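Local coordinates for endoglucanase, glycoside hydrolase family 5 protein (PDB 5IHS) that probably hydrolyses internal beta-1,4-glucosidic bonds of cellulose as a family 5 endoglucanase, in a bacterium that lives on crystalline cellulose, at residues Trp74-Trp79 and Lys116-Ile121; Thr247-Cys252 and Lys314-Asp319; Thr82-Ala87 and Met107-Ala112; Tyr269-Leu272 and Lys276-Tyr279. All blocks are in the same frame, centred on the assembly; numbering follows the deposited sequence. Where two conformers were deposited one is given.

Interaction 1: Trp74-Trp79 and Lys116-Ile121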
# COMPACT_ATOMS: atom_id res chain seq x y z
N TRP A 74 5.60 5.91 -15.80
CA TRP A 74 7.03 5.74 -15.58
C TRP A 74 7.29 4.67 -14.52
O TRP A 74 8.22 3.87 -14.65
CB TRP A 74 7.66 7.08 -15.18
CG TRP A 74 9.15 7.02 -15.06
CD1 TRP A 74 9.87 7.04 -13.91
CD2 TRP A 74 10.09 6.91 -16.13
NE1 TRP A 74 11.21 6.95 -14.20
CE2 TRP A 74 11.38 6.86 -15.55
CE3 TRP A 74 9.98 6.84 -17.53
CZ2 TRP A 74 12.54 6.76 -16.31
CZ3 TRP A 74 11.15 6.74 -18.28
CH2 TRP A 74 12.40 6.70 -17.67
N LEU A 75 6.48 4.65 -13.46
CA LEU A 75 6.63 3.60 -12.46
C LEU A 75 6.41 2.21 -13.06
O LEU A 75 7.11 1.26 -12.70
CB LEU A 75 5.69 3.84 -11.28
CG LEU A 75 6.06 5.03 -10.39
CD1 LEU A 75 4.97 5.26 -9.36
CD2 LEU A 75 7.41 4.82 -9.71
N ARG A 76 5.44 2.06 -13.96
CA ARG A 76 5.26 0.78 -14.63
C ARG A 76 6.42 0.48 -15.57
O ARG A 76 7.00 -0.62 -15.53
CB ARG A 76 3.96 0.78 -15.43
CG ARG A 76 3.70 -0.54 -16.16
CD ARG A 76 2.56 -0.43 -17.15
NE ARG A 76 2.98 0.38 -18.27
CZ ARG A 76 2.26 0.61 -19.36
NH1 ARG A 76 1.02 0.13 -19.46
NH2 ARG A 76 2.78 1.34 -20.34
N ASP A 77 6.76 1.42 -16.45
CA ASP A 77 7.67 1.12 -17.55
C ASP A 77 9.12 1.05 -17.10
O ASP A 77 9.88 0.21 -17.60
CB ASP A 77 7.59 2.19 -18.64
CG ASP A 77 6.27 2.18 -19.39
OD1 ASP A 77 5.49 1.21 -19.29
OD2 ASP A 77 6.04 3.17 -20.12
N ASP A 78 9.54 1.94 -16.21
CA ASP A 78 10.94 2.00 -15.78
C ASP A 78 11.19 1.32 -14.44
O ASP A 78 12.21 0.65 -14.27
CB ASP A 78 11.42 3.46 -15.72
CG ASP A 78 12.88 3.56 -15.37
OD1 ASP A 78 13.72 3.22 -16.23
OD2 ASP A 78 13.20 3.94 -14.22
N TRP A 79 10.29 1.49 -13.48
CA TRP A 79 10.47 0.85 -12.18
C TRP A 79 9.87 -0.55 -12.13
O TRP A 79 10.12 -1.28 -11.17
CB TRP A 79 9.87 1.71 -11.05
CG TRP A 79 10.66 2.97 -10.76
CD1 TRP A 79 11.08 3.91 -11.66
CD2 TRP A 79 11.12 3.41 -9.48
NE1 TRP A 79 11.77 4.90 -11.02
CE2 TRP A 79 11.82 4.61 -9.68
CE3 TRP A 79 11.03 2.88 -8.19
CZ2 TRP A 79 12.43 5.30 -8.64
CZ3 TRP A 79 11.64 3.58 -7.16
CH2 TRP A 79 12.33 4.76 -7.40
N LYS A 116 -3.06 1.97 -17.48
CA LYS A 116 -1.77 1.32 -17.68
C LYS A 116 -1.77 -0.15 -17.26
O LYS A 116 -0.76 -0.83 -17.43
CB LYS A 116 -0.65 2.10 -16.98
CG LYS A 116 -0.46 3.51 -17.53
CD LYS A 116 -0.13 3.57 -19.02
CE LYS A 116 -0.69 4.84 -19.68
NZ LYS A 116 -0.63 6.04 -18.81
N GLY A 117 -2.89 -0.65 -16.75
CA GLY A 117 -3.01 -2.06 -16.42
C GLY A 117 -2.22 -2.55 -15.23
O GLY A 117 -1.78 -3.70 -15.25
N ILE A 118 -2.07 -1.73 -14.18
CA ILE A 118 -1.47 -2.18 -12.93
C ILE A 118 -2.48 -2.00 -11.80
O ILE A 118 -3.50 -1.34 -11.94
CB ILE A 118 -0.11 -1.51 -12.63
CG1 ILE A 118 -0.25 -0.00 -12.36
CG2 ILE A 118 0.87 -1.77 -13.77
CD1 ILE A 118 1.01 0.63 -11.79
N TYR A 119 -2.18 -2.62 -10.66
CA TYR A 119 -3.05 -2.53 -9.50
C TYR A 119 -2.80 -1.20 -8.77
O TYR A 119 -1.74 -0.57 -8.91
CB TYR A 119 -2.85 -3.74 -8.57
CG TYR A 119 -3.28 -5.04 -9.24
CD1 TYR A 119 -4.62 -5.43 -9.22
CD2 TYR A 119 -2.38 -5.84 -9.92
CE1 TYR A 119 -5.03 -6.58 -9.86
CE2 TYR A 119 -2.78 -7.00 -10.55
CZ TYR A 119 -4.10 -7.36 -10.53
OH TYR A 119 -4.46 -8.52 -11.21
N VAL A 120 -3.79 -0.78 -7.98
CA VAL A 120 -3.71 0.50 -7.28
C VAL A 120 -4.35 0.36 -5.91
O VAL A 120 -5.46 -0.18 -5.79
CB VAL A 120 -4.33 1.66 -8.09
CG1 VAL A 120 -5.78 1.39 -8.46
CG2 VAL A 120 -4.19 2.98 -7.34
N ILE A 121 -3.65 0.84 -4.89
CA ILE A 121 -4.16 0.88 -3.52
C ILE A 121 -4.69 2.28 -3.24
O ILE A 121 -3.95 3.27 -3.36
CB ILE A 121 -3.07 0.52 -2.51
CG1 ILE A 121 -2.52 -0.88 -2.76
CG2 ILE A 121 -3.61 0.64 -1.09
CD1 ILE A 121 -1.22 -1.16 -2.04
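The guanidinium of R76 lies under the aliphatic chain of K116: CD of K116 sits 3.5 Å above one face, displaced toward the rim, and the two side chains cross at about a right angle. K116 keeps its ammonium away from the like charge, NZ of K116 lying 6.0 Å from NH2 of R76. The edges go to oxygens. NH1 of R76 donates to the backbone O of K116 at 2.9 Å, with an N-H...O angle of 152°. It reaches the carbonyl from its side, at a C=O...N angle of 115°, rather than end-on, and is tilted from the carbonyl plane. NE and NH2 of R76 grip D77 side-on, at 2.8 and 2.9 Å, both on the single oxygen OD1, with D77 CG in the guanidinium plane. With CG anti to the backbone N (chi1 180°) the R76 chain runs straight out from helix 69-77, and a bend at chi3 then turns the flat group over to K116. Lower down, CG of R76 rests against CG2 of I118 at 3.9 Å. That K116 carbonyl lies where helix 99-116 ends, G117 taking the positive phi of a Schellman motif. A leucine in place of R76 would probably leave the D77 carboxylate without its charge mate and the K116 carbonyl without this donor. A cation at a helix C terminus is likely to be favoured by the helix dipole, while D77 offsets its charge.

Interaction 2: Thr247-Cys252 and Lys314-Asp319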
# COMPACT_ATOMS: atom_id res chain seq x y z
N THR A 247 1.71 -2.66 2.91
CA THR A 247 1.34 -1.53 2.07
C THR A 247 2.35 -0.40 2.18
O THR A 247 2.29 0.53 1.37
CB THR A 247 -0.07 -1.01 2.38
OG1 THR A 247 -0.09 -0.57 3.74
CG2 THR A 247 -1.14 -2.09 2.14
N GLU A 248 3.26 -0.45 3.15
CA GLU A 248 4.29 0.56 3.29
C GLU A 248 5.48 -0.03 4.02
O GLU A 248 5.33 -0.64 5.09
CB GLU A 248 3.75 1.75 4.09
CG GLU A 248 4.62 2.97 4.02
CD GLU A 248 4.13 4.08 4.94
OE1 GLU A 248 2.96 4.51 4.80
OE2 GLU A 248 4.94 4.49 5.82
N TYR A 249 6.68 0.18 3.47
CA TYR A 249 7.91 -0.12 4.19
C TYR A 249 8.96 0.88 3.75
O TYR A 249 8.90 1.43 2.65
CB TYR A 249 8.41 -1.57 3.96
CG TYR A 249 9.02 -1.76 2.59
CD1 TYR A 249 8.21 -2.01 1.49
CD2 TYR A 249 10.40 -1.66 2.38
CE1 TYR A 249 8.75 -2.13 0.21
CE2 TYR A 249 10.94 -1.78 1.11
CZ TYR A 249 10.11 -2.00 0.03
OH TYR A 249 10.68 -2.09 -1.22
N GLY A 250 9.94 1.11 4.61
CA GLY A 250 11.09 1.91 4.28
C GLY A 250 12.37 1.09 4.19
O GLY A 250 12.39 -0.12 4.36
N THR A 251 13.46 1.80 3.92
CA THR A 251 14.80 1.22 3.93
C THR A 251 15.64 1.73 5.10
O THR A 251 16.83 1.41 5.18
CB THR A 251 15.53 1.56 2.63
OG1 THR A 251 15.62 2.99 2.54
CG2 THR A 251 14.80 0.99 1.41
N CYS A 252 15.05 2.50 6.01
CA CYS A 252 15.80 3.27 6.99
C CYS A 252 15.09 3.14 8.33
O CYS A 252 14.25 2.27 8.55
CB CYS A 252 15.92 4.72 6.49
SG CYS A 252 14.35 5.51 6.15
N LYS A 314 17.36 3.83 -5.43
CA LYS A 314 18.10 2.88 -6.25
C LYS A 314 17.92 1.46 -5.74
O LYS A 314 17.72 0.53 -6.52
CB LYS A 314 19.59 3.23 -6.28
CG LYS A 314 20.45 2.10 -6.80
CD LYS A 314 21.91 2.48 -6.92
CE LYS A 314 22.77 1.28 -7.30
NZ LYS A 314 22.26 0.57 -8.50
N LEU A 315 18.02 1.27 -4.42
CA LEU A 315 17.88 -0.06 -3.85
C LEU A 315 16.52 -0.66 -4.19
O LEU A 315 16.41 -1.80 -4.65
CB LEU A 315 18.05 0.03 -2.33
CG LEU A 315 18.03 -1.28 -1.55
CD1 LEU A 315 18.70 -1.07 -0.20
CD2 LEU A 315 16.61 -1.82 -1.34
N VAL A 316 15.46 0.13 -3.98
CA VAL A 316 14.10 -0.37 -4.17
C VAL A 316 13.80 -0.59 -5.65
O VAL A 316 13.18 -1.59 -6.02
CB VAL A 316 13.14 0.64 -3.51
CG1 VAL A 316 11.72 0.38 -3.91
CG2 VAL A 316 13.36 0.62 -2.00
N ARG A 317 14.21 0.36 -6.50
CA ARG A 317 14.00 0.22 -7.94
C ARG A 317 14.74 -1.00 -8.48
O ARG A 317 14.20 -1.75 -9.31
CB ARG A 317 14.45 1.48 -8.67
CG ARG A 317 14.34 1.40 -10.17
CD ARG A 317 14.76 2.72 -10.83
NE ARG A 317 14.86 2.65 -12.28
CZ ARG A 317 15.93 2.21 -12.94
NH1 ARG A 317 17.02 1.78 -12.31
NH2 ARG A 317 15.90 2.17 -14.26
N ASP A 318 15.96 -1.23 -8.01
CA ASP A 318 16.69 -2.40 -8.48
C ASP A 318 15.96 -3.69 -8.10
O ASP A 318 15.89 -4.63 -8.91
CB ASP A 318 18.11 -2.41 -7.91
CG ASP A 318 19.04 -1.39 -8.56
OD1 ASP A 318 18.68 -0.76 -9.58
OD2 ASP A 318 20.19 -1.24 -8.05
N ASP A 319 15.41 -3.76 -6.88
CA ASP A 319 14.66 -4.95 -6.46
C ASP A 319 13.40 -5.13 -7.31
O ASP A 319 13.10 -6.25 -7.74
CB ASP A 319 14.33 -4.84 -4.97
CG ASP A 319 13.43 -5.97 -4.47
OD1 ASP A 319 13.97 -7.07 -4.19
OD2 ASP A 319 12.18 -5.77 -4.36
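V316 and T251 share the apolar contact, V316 pushing its two methyls from helix 311-329 toward Y249 and T251. CG2 of V316 meets CG2 of T251 at 3.7 Å, the two side chains passing obliquely. The fork of V316 also receives the end of the Y249 side chain, which comes from the opposite direction: OH of Y249 is 3.8 Å from CG1 and 3.9 Å from CG2 of V316. A looser touch, 4.3 Å between CG2 of T251 and CD2 of L315, extends the patch by one residue. T251 can serve two kinds of neighbour because its chi1 of 60° sets CG2 anti to the carbonyl carbon, on the helix side, and leaves OG1 for a different partner.

The polar ends are satisfied outside this pair of segments. OH of Y249, though cradled by valine methyls, is hydrogen-bonded to the OH of Y269, and OG1 of T251 to the OG of S312. Among the charged groups, R317 of the helix forms a salt bridge with D78.

The contact joins the C-terminal end of strand 244-249, the seventh of a TIM barrel, to the last helix. Family 5 enzymes carry their nucleophilic glutamate at this end of the seventh strand, consistent with the place of E248, beside Y249.

Interaction 3: Thr82-Ala87 and Met107-Ala112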
# COMPACT_ATOMS: atom_id res chain seq x y z
N THR A 82 4.12 -3.32 -10.23
CA THR A 82 2.85 -3.97 -10.51
C THR A 82 1.71 -3.42 -9.66
O THR A 82 0.55 -3.79 -9.88
CB THR A 82 2.96 -5.49 -10.35
OG1 THR A 82 3.42 -5.77 -9.02
CG2 THR A 82 3.92 -6.07 -11.38
N VAL A 83 2.02 -2.50 -8.74
CA VAL A 83 1.03 -1.82 -7.91
C VAL A 83 1.60 -0.44 -7.57
O VAL A 83 2.82 -0.27 -7.43
CB VAL A 83 0.69 -2.65 -6.64
CG1 VAL A 83 1.93 -2.89 -5.76
CG2 VAL A 83 -0.44 -2.02 -5.84
N VAL A 84 0.71 0.53 -7.41
CA VAL A 84 1.04 1.86 -6.91
C VAL A 84 0.04 2.20 -5.82
O VAL A 84 -1.14 1.83 -5.91
CB VAL A 84 1.04 2.92 -8.04
CG1 VAL A 84 -0.31 3.02 -8.75
CG2 VAL A 84 1.47 4.30 -7.54
N ARG A 85 0.49 2.92 -4.79
CA ARG A 85 -0.34 3.30 -3.65
C ARG A 85 -0.54 4.80 -3.60
O ARG A 85 0.42 5.57 -3.59
CB ARG A 85 0.29 2.78 -2.36
CG ARG A 85 -0.37 3.19 -1.05
CD ARG A 85 0.32 2.47 0.06
NE ARG A 85 -0.19 2.60 1.42
CZ ARG A 85 0.43 3.23 2.43
NH1 ARG A 85 1.48 4.02 2.24
NH2 ARG A 85 -0.05 3.07 3.65
N ALA A 86 -1.81 5.22 -3.57
CA ALA A 86 -2.21 6.61 -3.45
C ALA A 86 -2.50 6.88 -1.97
O ALA A 86 -3.49 6.39 -1.44
CB ALA A 86 -3.45 6.88 -4.31
N ALA A 87 -1.62 7.65 -1.32
CA ALA A 87 -1.65 7.89 0.12
C ALA A 87 -2.40 9.19 0.38
O ALA A 87 -1.80 10.26 0.52
CB ALA A 87 -0.24 7.92 0.69
N MET A 107 -8.09 9.88 -7.56
CA MET A 107 -8.73 9.38 -8.77
C MET A 107 -7.83 9.51 -9.98
O MET A 107 -7.88 8.66 -10.88
CB MET A 107 -10.06 10.10 -9.00
CG MET A 107 -11.11 9.72 -7.97
SD MET A 107 -12.76 10.32 -8.33
CE MET A 107 -12.48 12.08 -8.29
N GLU A 108 -6.99 10.54 -10.04
CA GLU A 108 -6.06 10.64 -11.16
C GLU A 108 -5.11 9.45 -11.17
O GLU A 108 -4.82 8.88 -12.23
CB GLU A 108 -5.31 11.96 -11.09
CG GLU A 108 -4.43 12.22 -12.31
CD GLU A 108 -5.21 12.42 -13.63
OE1 GLU A 108 -6.45 12.53 -13.60
OE2 GLU A 108 -4.57 12.46 -14.71
N VAL A 109 -4.62 9.05 -9.99
CA VAL A 109 -3.72 7.90 -9.91
C VAL A 109 -4.46 6.60 -10.22
O VAL A 109 -3.95 5.74 -10.95
CB VAL A 109 -3.01 7.89 -8.54
CG1 VAL A 109 -2.23 6.60 -8.33
CG2 VAL A 109 -2.08 9.11 -8.45
N VAL A 110 -5.65 6.42 -9.65
CA VAL A 110 -6.45 5.24 -9.95
C VAL A 110 -6.73 5.14 -11.44
O VAL A 110 -6.57 4.07 -12.05
CB VAL A 110 -7.76 5.25 -9.13
CG1 VAL A 110 -8.70 4.13 -9.60
CG2 VAL A 110 -7.47 5.13 -7.64
N ASN A 111 -7.15 6.25 -12.05
CA ASN A 111 -7.47 6.25 -13.47
C ASN A 111 -6.25 5.86 -14.29
O ASN A 111 -6.35 5.12 -15.29
CB ASN A 111 -7.98 7.62 -13.90
CG ASN A 111 -9.40 7.89 -13.42
OD1 ASN A 111 -10.09 7.00 -12.93
ND2 ASN A 111 -9.86 9.13 -13.59
N ALA A 112 -5.08 6.36 -13.91
CA ALA A 112 -3.86 6.03 -14.63
C ALA A 112 -3.49 4.57 -14.46
O ALA A 112 -3.06 3.92 -15.41
CB ALA A 112 -2.71 6.92 -14.15
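A chi1 of 59° places CG1 of V84 between its backbone N and carbonyl carbon, where it faces the helix, while in V109 a chi1 of 171° sends CG1 away from the backbone N and out toward the strand. V84 and V109 thus meet through one methyl each, CG1 of V84 to CG1 of V109 at 4.1 Å, with the side chains slanted against each other. The same CG1 of V109 is 4.2 Å from CB of A86, so a single helix methyl is shared by two strand residues. V84 and A86 are two apart and therefore face the same way, and the short side chain of A86 lets the backbones draw in until its CA is 6.8 Å from the CA of V109.

This is the packing of a beta-alpha-beta unit in a TIM barrel: strand 83-89 passes through helix 99-116 to the neighbouring parallel strand 119-125, and the helix lies on the outside of the barrel against the strand it follows. V110, next along the helix, turns to I122 of that third element. Alternation along the strand gives the opposite direction to R85, whose CB points away from the helix into the barrel interior; there its guanidinium forms salt bridges with E156 and E248.

The apolar layer spreads beyond these three residues. V109 also touches Y67 and V72, and V84 packs on L75, so that helix 69-77 closes one flank of the patch.

Interaction 4: Tyr269-Leu272 and Lys276-Tyr279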
# COMPACT_ATOMS: atom_id res chain seq x y z
N TYR A 269 13.12 -8.57 2.49
CA TYR A 269 12.70 -9.07 1.18
C TYR A 269 12.70 -10.60 1.16
O TYR A 269 11.80 -11.21 0.57
CB TYR A 269 13.61 -8.55 0.08
CG TYR A 269 13.49 -7.09 -0.30
CD1 TYR A 269 12.28 -6.39 -0.24
CD2 TYR A 269 14.60 -6.42 -0.78
CE1 TYR A 269 12.20 -5.06 -0.62
CE2 TYR A 269 14.53 -5.10 -1.17
CZ TYR A 269 13.33 -4.42 -1.10
OH TYR A 269 13.30 -3.10 -1.51
N GLU A 270 13.71 -11.22 1.77
CA GLU A 270 13.77 -12.68 1.81
C GLU A 270 12.53 -13.26 2.49
O GLU A 270 11.90 -14.20 1.99
CB GLU A 270 15.04 -13.10 2.54
CG GLU A 270 15.27 -14.58 2.72
CD GLU A 270 16.65 -14.83 3.29
OE1 GLU A 270 16.89 -14.44 4.46
OE2 GLU A 270 17.52 -15.37 2.57
N PHE A 271 12.16 -12.69 3.64
CA PHE A 271 10.98 -13.14 4.38
C PHE A 271 9.70 -12.92 3.58
O PHE A 271 8.85 -13.81 3.48
CB PHE A 271 10.93 -12.39 5.70
CG PHE A 271 9.69 -12.64 6.51
CD1 PHE A 271 9.57 -13.79 7.28
CD2 PHE A 271 8.65 -11.72 6.52
CE1 PHE A 271 8.42 -14.02 8.03
CE2 PHE A 271 7.51 -11.94 7.27
CZ PHE A 271 7.40 -13.09 8.02
N LEU A 272 9.54 -11.72 3.01
CA LEU A 272 8.32 -11.41 2.28
C LEU A 272 8.17 -12.31 1.06
O LEU A 272 7.08 -12.82 0.79
CB LEU A 272 8.29 -9.94 1.88
CG LEU A 272 8.37 -8.96 3.06
CD1 LEU A 272 8.58 -7.54 2.56
CD2 LEU A 272 7.13 -9.05 3.95
N LYS A 276 5.24 -14.89 0.01
CA LYS A 276 4.48 -14.28 -1.07
C LYS A 276 3.65 -13.08 -0.57
O LYS A 276 2.49 -12.89 -0.97
CB LYS A 276 3.61 -15.31 -1.80
CG LYS A 276 4.44 -16.47 -2.34
CD LYS A 276 3.58 -17.53 -2.96
CE LYS A 276 4.39 -18.70 -3.52
NZ LYS A 276 5.62 -19.05 -2.76
N ILE A 277 4.27 -12.25 0.25
CA ILE A 277 3.64 -11.05 0.80
C ILE A 277 3.96 -9.86 -0.09
O ILE A 277 5.13 -9.57 -0.38
CB ILE A 277 4.10 -10.79 2.25
CG1 ILE A 277 3.67 -11.96 3.15
CG2 ILE A 277 3.52 -9.47 2.76
CD1 ILE A 277 4.25 -11.91 4.57
N SER A 278 2.92 -9.15 -0.54
CA SER A 278 3.10 -7.99 -1.39
C SER A 278 3.68 -6.82 -0.60
O SER A 278 3.46 -6.69 0.61
CB SER A 278 1.74 -7.58 -1.97
OG SER A 278 1.21 -8.56 -2.86
N TYR A 279 4.40 -5.94 -1.31
CA TYR A 279 5.09 -4.85 -0.64
C TYR A 279 5.21 -3.59 -1.49
O TYR A 279 5.42 -3.65 -2.70
CB TYR A 279 6.44 -5.29 -0.08
CG TYR A 279 7.48 -5.92 -1.00
CD1 TYR A 279 8.30 -5.13 -1.81
CD2 TYR A 279 7.74 -7.28 -0.96
CE1 TYR A 279 9.32 -5.68 -2.56
CE2 TYR A 279 8.78 -7.84 -1.71
CZ TYR A 279 9.57 -7.03 -2.50
OH TYR A 279 10.60 -7.62 -3.22
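I277 N donates to L272 O at 2.9 Å in a nearly straight bond (N-H...O 173°), a backbone link made possible by the positive phi of K276. This is a Schellman motif, which ends helix 262-274 and turns the chain into strand 279-284, the eighth of the TIM barrel. The side chains of the bonded residues reinforce it: CD2 of L272 lies 3.8 Å from CG2 of I277, the apolar contact that commonly accompanies this motif. CD1 of L272 reaches CD2 of Y279 at 3.6 Å. On the I277 side, CE2 of F271 touches CD1 of I277 more loosely.

A chi1 of 56° puts CG of Y279 between its backbone N and carbonyl carbon, which lays the ring against L272 and Y269. The Y269 and Y279 rings are nearly parallel, planes at 27°, but slid apart with centroids 5.0 Å from each other. OH of Y279 is held by D319 and by R53. Replacing Y279 by an alanine would probably open a gap beside L272 and Y269 and leave D319 without its phenol partner. What overlap the rings have comes at one corner: CD1 of Y269 stands over a face of Y279, 3.6 Å from its CZ.

In the fold
From the N terminus, interaction 1 opens first on helix 69-77. Before it closes at the start of strand 119-125, interaction 3 has opened on strand 83-89 and closed on helix 99-116, so it lies wholly within the larger loop. Probable backbone hydrogen bonds from I121 to V84 and A86 join the two in the sheet. Much later, interaction 2 opens on strand 244-249 and closes only on the last helix, 311-329, enclosing the short turn of interaction 4. Interactions 1 and 3 are complete before 2 and 4 begin, and none cross. D78 to R317 ties the chain just after helix 69-77 to helix 311-329, while R85 to E248 spans the barrel interior.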